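Local coordinates for extracellular solute-binding protein (Bordetella parapertussis, PDB 3PU5) that probably captures a small solute, possibly a polyamine, outside the cytoplasmic membrane for delivery to a transporter, at residues Thr305-Leu308 against Ile309-Met312. Numbering follows the deposited sequence.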
loop_
_atom_site.group_PDB
_atom_site.type_symbol
_atom_site.label_atom_id
_atom_site.label_comp_id
_atom_site.label_asym_id
_atom_site.label_seq_id
_atom_site.Cartn_x
_atom_site.Cartn_y
_atom_site.Cartn_z
ATOM N N THR A 305 3.917 -2.029 10.844
ATOM C CA THR A 305 5.178 -1.594 10.243
ATOM C C THR A 305 6.387 -1.987 11.093
ATOM O O THR A 305 7.359 -2.535 10.574
ATOM C CB THR A 305 5.210 -0.071 9.986
ATOM O OG1 THR A 305 4.075 0.309 9.197
ATOM C CG2 THR A 305 6.485 0.326 9.252
ATOM N N ALA A 306 6.323 -1.706 12.390
ATOM C CA ALA A 306 7.420 -2.016 13.306
ATOM C C ALA A 306 7.732 -3.505 13.311
ATOM O O ALA A 306 8.894 -3.903 13.361
ATOM C CB ALA A 306 7.091 -1.536 14.729
ATOM N N LEU A 307 6.686 -4.323 13.255
ATOM C CA LEU A 307 6.847 -5.766 13.223
ATOM C C LEU A 307 7.591 -6.206 11.962
ATOM O O LEU A 307 8.543 -6.982 12.036
ATOM C CB LEU A 307 5.486 -6.461 13.318
ATOM C CG LEU A 307 5.526 -7.988 13.242
ATOM C CD1 LEU A 307 6.376 -8.553 14.376
ATOM C CD2 LEU A 307 4.115 -8.565 13.282
ATOM N N LEU A 308 7.165 -5.702 10.807
ATOM C CA LEU A 308 7.821 -6.036 9.540
ATOM C C LEU A 308 9.309 -5.693 9.544
ATOM O O LEU A 308 10.145 -6.490 9.113
ATOM C CB LEU A 308 7.123 -5.336 8.366
ATOM C CG LEU A 308 5.750 -5.909 7.996
ATOM C CD1 LEU A 308 5.041 -4.985 7.038
ATOM C CD2 LEU A 308 5.891 -7.303 7.391
ATOM N N ILE A 309 9.636 -4.501 10.031
ATOM C CA ILE A 309 11.024 -4.049 10.106
ATOM C C ILE A 309 11.837 -4.938 11.040
ATOM O O ILE A 309 12.961 -5.346 10.727
ATOM C CB ILE A 309 11.093 -2.583 10.586
ATOM C CG1 ILE A 309 10.449 -1.660 9.549
ATOM C CG2 ILE A 309 12.544 -2.163 10.869
ATOM C CD1 ILE A 309 10.430 -0.197 9.948
ATOM N N LYS A 310 11.252 -5.250 12.189
ATOM C CA LYS A 310 11.953 -6.017 13.207
ATOM C C LYS A 310 12.251 -7.442 12.752
ATOM O O LYS A 310 13.292 -7.999 13.086
ATOM C CB LYS A 310 11.152 -6.040 14.512
ATOM C CG LYS A 310 11.796 -6.882 15.610
ATOM C CD LYS A 310 11.016 -6.819 16.926
ATOM C CE LYS A 310 9.845 -7.797 16.947
ATOM N NZ LYS A 310 9.157 -7.809 18.272
ATOM N N ASN A 311 11.335 -8.029 11.988
ATOM C CA ASN A 311 11.446 -9.434 11.624
ATOM C C ASN A 311 12.138 -9.677 10.286
ATOM O O ASN A 311 12.409 -10.818 9.932
ATOM C CB ASN A 311 10.060 -10.094 11.626
ATOM C CG ASN A 311 9.522 -10.318 13.024
ATOM O OD1 ASN A 311 8.373 -10.727 13.205
ATOM N ND2 ASN A 311 10.349 -10.048 14.023
HETATM N N MSE A 312 12.431 -8.611 9.549
HETATM C CA MSE A 312 12.915 -8.745 8.180
HETATM C C MSE A 312 14.197 -9.580 8.081
HETATM O O MSE A 312 14.280 -10.485 7.259
HETATM C CB MSE A 312 13.106 -7.372 7.527
HETATM C CG MSE A 312 13.319 -7.419 6.004
HETATM SE SE MSE A 312 11.907 -8.396 5.012
HETATM C CE MSE A 312 12.027 -7.471 3.282
#
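Ile309 N reaches back to Thr305 O at 3.1 Å, and Lys310 N to Ala306 O and Asn311 N to Leu307 O repeat the i to i+4 step, so the backbone is the opening of an alpha-helix, the last one of this periplasmic-binding-protein-type fold. The first of these bonds is the straightest, with an N-H...O angle of 167°; the third bends to 144°. On one flank Thr305 and Ile309 run side by side: the methyl CG2 of Thr305 lies 4.0 Å from CD1 of Ile309, while Ile309 CG1 packs 3.4 Å from the carbonyl oxygen of Thr305. That flank rests on Tyr71 of helix 67-75, and Thr305 OG1 turns to a hydrogen bond with Asp100. Leu308 instead packs on Ala157, Glu158 and Ser161 of helix 156-167, so this one turn touches two other helices of the fold. Lys310 is exposed; its CB sits 3.3 Å from Ala306 O and the rest of the chain leads away from the turn. Leu307 swings CG opposite its own nitrogen (chi1 178°), and the second torsion then turns methyl CD1 toward the side-chain amide of Asn311, 3.2 Å from Asn311 OD1.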